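Local coordinates for cytoplasmic protein (Cryptococcus neoformans var. grubii serotype A, PDB 7LPO) that probably hydrolyses steryl beta-glucosides, releasing glucose from the sterol, as a fungal sterylglucosidase of glycoside hydrolase family 5, at residues Y162-A176 against V336-G349. Sequence-based numbering, arbitrary orientation.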
loop_
_atom_site.group_PDB
_atom_site.type_symbol
_atom_site.label_atom_id
_atom_site.label_comp_id
_atom_site.label_asym_id
_atom_site.label_seq_id
_atom_site.Cartn_x
_atom_site.Cartn_y
_atom_site.Cartn_z
ATOM N N TYR A 162 -18.615 15.417 -6.777
ATOM C CA TYR A 162 -19.903 16.026 -7.076
ATOM C C TYR A 162 -21.043 15.196 -6.512
ATOM O O TYR A 162 -22.008 15.746 -5.972
ATOM C CB TYR A 162 -20.050 16.190 -8.582
ATOM C CG TYR A 162 -19.205 17.282 -9.155
ATOM C CD1 TYR A 162 -19.527 18.615 -8.941
ATOM C CD2 TYR A 162 -18.087 16.992 -9.905
ATOM C CE1 TYR A 162 -18.772 19.622 -9.471
ATOM C CE2 TYR A 162 -17.321 18.001 -10.444
ATOM C CZ TYR A 162 -17.675 19.314 -10.227
ATOM O OH TYR A 162 -16.914 20.319 -10.763
ATOM N N ALA A 163 -20.943 13.869 -6.604
ATOM C CA ALA A 163 -21.975 13.021 -6.018
ATOM C C ALA A 163 -22.131 13.288 -4.525
ATOM O O ALA A 163 -23.249 13.201 -3.995
ATOM C CB ALA A 163 -21.656 11.553 -6.278
ATOM N N CYS A 164 -21.034 13.635 -3.841
ATOM C CA CYS A 164 -21.042 13.946 -2.415
ATOM C C CYS A 164 -21.405 15.397 -2.119
ATOM O O CYS A 164 -21.371 15.805 -0.951
ATOM C CB CYS A 164 -19.676 13.626 -1.800
ATOM S SG CYS A 164 -19.303 11.839 -1.804
ATOM N N GLY A 165 -21.770 16.173 -3.137
ATOM C CA GLY A 165 -22.194 17.540 -2.920
ATOM C C GLY A 165 -21.074 18.506 -2.636
ATOM O O GLY A 165 -21.300 19.529 -1.993
ATOM N N ILE A 166 -19.871 18.212 -3.110
ATOM C CA ILE A 166 -18.679 18.996 -2.823
ATOM C C ILE A 166 -18.269 19.693 -4.108
ATOM O O ILE A 166 -18.245 19.068 -5.174
ATOM C CB ILE A 166 -17.540 18.105 -2.288
ATOM C CG1 ILE A 166 -17.801 17.728 -0.831
ATOM C CG2 ILE A 166 -16.203 18.810 -2.399
ATOM C CD1 ILE A 166 -17.022 16.519 -0.362
ATOM N N ASP A 167 -17.974 20.989 -4.014
ATOM C CA ASP A 167 -17.433 21.740 -5.139
ATOM C C ASP A 167 -15.917 21.591 -5.139
ATOM O O ASP A 167 -15.247 22.181 -4.271
ATOM C CB ASP A 167 -17.822 23.205 -5.049
ATOM C CG ASP A 167 -17.600 23.958 -6.371
ATOM O OD1 ASP A 167 -16.717 23.529 -7.155
ATOM O OD2 ASP A 167 -18.309 24.968 -6.625
ATOM N N PRO A 168 -15.332 20.842 -6.079
ATOM C CA PRO A 168 -13.874 20.605 -6.022
ATOM C C PRO A 168 -13.040 21.876 -6.004
ATOM O O PRO A 168 -11.942 21.887 -5.431
ATOM C CB PRO A 168 -13.595 19.780 -7.289
ATOM C CG PRO A 168 -14.951 19.224 -7.723
ATOM C CD PRO A 168 -15.968 20.230 -7.268
ATOM N N TYR A 169 -13.524 22.955 -6.611
ATOM C CA TYR A 169 -12.755 24.186 -6.697
ATOM C C TYR A 169 -12.718 24.972 -5.398
ATOM O O TYR A 169 -11.975 25.955 -5.320
ATOM C CB TYR A 169 -13.327 25.031 -7.827
ATOM C CG TYR A 169 -13.266 24.249 -9.110
ATOM C CD1 TYR A 169 -12.042 23.957 -9.696
ATOM C CD2 TYR A 169 -14.410 23.756 -9.706
ATOM C CE1 TYR A 169 -11.961 23.218 -10.856
ATOM C CE2 TYR A 169 -14.341 23.024 -10.877
ATOM C CZ TYR A 169 -13.112 22.756 -11.444
ATOM O OH TYR A 169 -13.020 22.025 -12.605
ATOM N N HIS A 170 -13.455 24.546 -4.372
ATOM C CA HIS A 170 -13.451 25.231 -3.087
ATOM C C HIS A 170 -12.679 24.463 -2.016
ATOM O O HIS A 170 -12.659 24.888 -0.855
ATOM C CB HIS A 170 -14.891 25.492 -2.641
ATOM C CG HIS A 170 -15.635 26.412 -3.558
ATOM N ND1 HIS A 170 -16.992 26.626 -3.461
ATOM C CD2 HIS A 170 -15.213 27.161 -4.603
ATOM C CE1 HIS A 170 -17.375 27.466 -4.404
ATOM N NE2 HIS A 170 -16.313 27.809 -5.109
ATOM N N LEU A 171 -12.035 23.351 -2.387
ATOM C CA LEU A 171 -11.315 22.531 -1.422
ATOM C C LEU A 171 -10.178 23.307 -0.776
ATOM O O LEU A 171 -9.988 23.248 0.443
ATOM C CB LEU A 171 -10.770 21.281 -2.116
ATOM C CG LEU A 171 -11.811 20.268 -2.600
ATOM C CD1 LEU A 171 -11.238 19.290 -3.621
ATOM C CD2 LEU A 171 -12.362 19.524 -1.372
ATOM N N THR A 172 -9.423 24.055 -1.577
ATOM C CA THR A 172 -8.253 24.764 -1.070
ATOM C C THR A 172 -8.654 25.955 -0.207
ATOM O O THR A 172 -8.087 26.167 0.870
ATOM C CB THR A 172 -7.383 25.217 -2.243
ATOM O OG1 THR A 172 -6.886 24.066 -2.940
ATOM C CG2 THR A 172 -6.221 26.077 -1.762
ATOM N N ALA A 173 -9.618 26.757 -0.673
ATOM C CA ALA A 173 -10.016 27.947 0.077
ATOM C C ALA A 173 -10.491 27.584 1.478
ATOM O O ALA A 173 -10.178 28.285 2.448
ATOM C CB ALA A 173 -11.110 28.698 -0.683
ATOM N N THR A 174 -11.239 26.488 1.608
ATOM C CA THR A 174 -11.780 26.060 2.892
ATOM C C THR A 174 -10.825 25.165 3.680
ATOM O O THR A 174 -11.148 24.772 4.802
ATOM C CB THR A 174 -13.102 25.307 2.690
ATOM O OG1 THR A 174 -12.857 24.105 1.946
ATOM C CG2 THR A 174 -14.141 26.172 1.962
ATOM N N ALA A 175 -9.666 24.827 3.130
ATOM C CA ALA A 175 -8.763 23.882 3.769
ATOM C C ALA A 175 -9.420 22.514 3.945
ATOM O O ALA A 175 -9.063 21.749 4.841
ATOM C CB ALA A 175 -8.277 24.421 5.117
ATOM N N ALA A 176 -10.397 22.198 3.096
ATOM C CA ALA A 176 -11.045 20.895 3.154
ATOM C C ALA A 176 -10.138 19.797 2.623
ATOM O O ALA A 176 -10.331 18.631 2.964
ATOM C CB ALA A 176 -12.354 20.934 2.365
ATOM N N VAL A 336 -16.227 31.637 1.004
ATOM C CA VAL A 336 -16.298 30.517 0.077
ATOM C C VAL A 336 -16.669 29.261 0.848
ATOM O O VAL A 336 -16.144 28.998 1.937
ATOM C CB VAL A 336 -14.966 30.349 -0.672
ATOM C CG1 VAL A 336 -14.943 29.041 -1.418
ATOM C CG2 VAL A 336 -14.742 31.528 -1.627
ATOM N N LYS A 337 -17.593 28.484 0.294
ATOM C CA LYS A 337 -18.115 27.292 0.944
ATOM C C LYS A 337 -17.701 26.047 0.178
ATOM O O LYS A 337 -17.594 26.060 -1.051
ATOM C CB LYS A 337 -19.641 27.351 1.042
ATOM C CG LYS A 337 -20.136 28.482 1.924
ATOM C CD LYS A 337 -21.645 28.579 1.931
ATOM C CE LYS A 337 -22.092 29.783 2.754
ATOM N NZ LYS A 337 -23.545 30.088 2.586
ATOM N N LEU A 338 -17.465 24.967 0.927
ATOM C CA LEU A 338 -17.076 23.707 0.302
ATOM C C LEU A 338 -18.212 23.112 -0.517
ATOM O O LEU A 338 -17.972 22.373 -1.477
ATOM C CB LEU A 338 -16.637 22.708 1.374
ATOM C CG LEU A 338 -16.369 21.286 0.889
ATOM C CD1 LEU A 338 -15.137 21.281 -0.015
ATOM C CD2 LEU A 338 -16.183 20.310 2.045
ATOM N N TRP A 339 -19.444 23.428 -0.165
ATOM C CA TRP A 339 -20.598 22.685 -0.640
ATOM C C TRP A 339 -21.117 23.244 -1.954
ATOM O O TRP A 339 -21.298 24.455 -2.097
ATOM C CB TRP A 339 -21.687 22.713 0.429
ATOM C CG TRP A 339 -21.123 22.356 1.756
ATOM C CD1 TRP A 339 -20.834 23.201 2.776
ATOM C CD2 TRP A 339 -20.747 21.044 2.194
ATOM N NE1 TRP A 339 -20.318 22.497 3.840
ATOM C CE2 TRP A 339 -20.243 21.171 3.500
ATOM C CE3 TRP A 339 -20.784 19.778 1.603
ATOM C CZ2 TRP A 339 -19.782 20.080 4.231
ATOM C CZ3 TRP A 339 -20.322 18.688 2.331
ATOM C CH2 TRP A 339 -19.824 18.849 3.628
ATOM N N LEU A 340 -21.313 22.345 -2.915
ATOM C CA LEU A 340 -21.951 22.669 -4.180
ATOM C C LEU A 340 -23.266 23.401 -3.962
ATOM O O LEU A 340 -24.140 22.923 -3.236
ATOM C CB LEU A 340 -22.226 21.371 -4.937
ATOM C CG LEU A 340 -21.393 20.902 -6.120
ATOM C CD1 LEU A 340 -22.202 19.796 -6.828
ATOM C CD2 LEU A 340 -21.030 21.998 -7.064
ATOM N N SER A 341 -23.420 24.545 -4.619
ATOM C CA SER A 341 -24.742 25.146 -4.733
ATOM C C SER A 341 -25.637 24.301 -5.647
ATOM O O SER A 341 -25.170 23.481 -6.442
ATOM C CB SER A 341 -24.651 26.568 -5.281
ATOM O OG SER A 341 -24.529 26.548 -6.692
ATOM N N LYS A 342 -26.947 24.498 -5.511
ATOM C CA LYS A 342 -27.879 23.743 -6.340
ATOM C C LYS A 342 -27.657 24.029 -7.812
ATOM O O LYS A 342 -27.637 23.113 -8.641
ATOM C CB LYS A 342 -29.311 24.090 -5.973
ATOM C CG LYS A 342 -29.690 23.644 -4.608
ATOM C CD LYS A 342 -30.935 24.371 -4.163
ATOM C CE LYS A 342 -30.641 25.217 -2.931
ATOM N NZ LYS A 342 -30.003 26.525 -3.268
ATOM N N GLU A 343 -27.531 25.310 -8.158
ATOM C CA GLU A 343 -27.307 25.677 -9.550
ATOM C C GLU A 343 -26.060 24.996 -10.082
ATOM O O GLU A 343 -26.046 24.510 -11.221
ATOM C CB GLU A 343 -27.205 27.195 -9.674
ATOM C CG GLU A 343 -28.560 27.875 -9.560
ATOM C CD GLU A 343 -28.484 29.254 -8.943
ATOM O OE1 GLU A 343 -29.411 29.611 -8.181
ATOM O OE2 GLU A 343 -27.505 29.982 -9.230
ATOM N N ASP A 344 -25.015 24.911 -9.255
ATOM C CA ASP A 344 -23.816 24.203 -9.683
ATOM C C ASP A 344 -24.046 22.699 -9.735
ATOM O O ASP A 344 -23.454 22.018 -10.576
ATOM C CB ASP A 344 -22.647 24.556 -8.771
ATOM C CG ASP A 344 -22.137 25.963 -9.023
ATOM O OD1 ASP A 344 -22.163 26.389 -10.202
ATOM O OD2 ASP A 344 -21.736 26.644 -8.051
ATOM N N ASP A 345 -24.926 22.162 -8.893
ATOM C CA ASP A 345 -25.244 20.743 -9.010
ATOM C C ASP A 345 -25.948 20.457 -10.331
ATOM O O ASP A 345 -25.625 19.485 -11.024
ATOM C CB ASP A 345 -26.109 20.283 -7.842
ATOM C CG ASP A 345 -26.146 18.760 -7.714
ATOM O OD1 ASP A 345 -25.072 18.130 -7.895
ATOM O OD2 ASP A 345 -27.237 18.197 -7.452
ATOM N N VAL A 346 -26.922 21.295 -10.693
ATOM C CA VAL A 346 -27.599 21.125 -11.972
ATOM C C VAL A 346 -26.595 21.201 -13.107
ATOM O O VAL A 346 -26.640 20.404 -14.047
ATOM C CB VAL A 346 -28.706 22.182 -12.144
ATOM C CG1 VAL A 346 -29.323 22.059 -13.528
ATOM C CG2 VAL A 346 -29.743 22.047 -11.056
ATOM N N LYS A 347 -25.669 22.154 -13.028
ATOM C CA LYS A 347 -24.781 22.442 -14.147
ATOM C C LYS A 347 -23.625 21.458 -14.228
ATOM O O LYS A 347 -23.273 21.005 -15.326
ATOM C CB LYS A 347 -24.244 23.869 -14.016
ATOM C CG LYS A 347 -23.472 24.366 -15.223
ATOM C CD LYS A 347 -22.878 25.763 -14.966
ATOM C CE LYS A 347 -23.978 26.818 -14.742
ATOM N NZ LYS A 347 -23.535 28.220 -15.046
ATOM N N ARG A 348 -23.026 21.126 -13.079
ATOM C CA ARG A 348 -21.792 20.362 -13.017
ATOM C C ARG A 348 -21.900 19.062 -12.232
ATOM O O ARG A 348 -20.960 18.264 -12.266
ATOM C CB ARG A 348 -20.688 21.203 -12.363
ATOM C CG ARG A 348 -20.183 22.374 -13.159
ATOM C CD ARG A 348 -18.893 22.898 -12.519
ATOM N NE ARG A 348 -19.163 23.900 -11.497
ATOM C CZ ARG A 348 -18.657 23.901 -10.265
ATOM N NH1 ARG A 348 -17.838 22.939 -9.857
ATOM N NH2 ARG A 348 -18.979 24.877 -9.429
ATOM N N GLY A 349 -22.978 18.850 -11.491
ATOM C CA GLY A 349 -23.098 17.685 -10.643
ATOM C C GLY A 349 -24.136 16.709 -11.137
ATOM O O GLY A 349 -23.978 16.112 -12.203
HETATM O O HOH W 1 -23.793 20.381 -0.887
HETATM O O HOH W 2 -20.632 25.583 -5.792
#
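Ile166 and Trp339 form a single beta bridge: Asp167 N donates to Leu338 O at 2.9 Å and Leu340 N to Gly165 O at 3.0 Å, joining the loop after helix 159-163 to the loop before helix 342-348, two parts of this TIM-barrel-family enzyme about 160 residues apart in sequence and far from the centre of the chain. Gly165 ends its helix in a Schellman motif, where a positive phi suits glycine. On one side of the bridge Leu338, with CG anti to the backbone N (chi1 173°), sends its methyls among Ile166, Leu171 and Ala176; CD1 lies 3.6 Å from Leu171 CD2, and Leu206 and Ile211 of helix 206-221 continue this apolar layer. Farther along, Val336 CG1 sits over one face of the His170 imidazole in a CH-pi contact. The Thr174 hydroxyl and backbone N-H both donate to His170 O, from opposite faces of its carbonyl plane.

Toward helix 342-348 the contact becomes polar. Arg348, bent at chi3 (-89°), forms an end-on, two-pronged salt bridge with Asp167, NH1 to OD1 at 3.0 Å and NH2 to OD2 at 2.9 Å; both oxygens are met from above the carboxylate plane, which stands 46° from the guanidinium. NH1 also donates to Tyr162 OH, a hydroxyl shared with Glu66. The backbone O of Arg348 lies over the centre of one face of the Tyr162 ring, and Leu340 CD1 touches its edge. Arg348 NH2 also pairs with Asp344 OD2, which a water links to Asp167 OD2. Arginine suits this network, its charge probably offsetting both aspartates; with Tyr169 N bonding OD1 from the face opposite NH1, in an Asx turn, the carboxylate of Asp167 probably has little freedom to rotate.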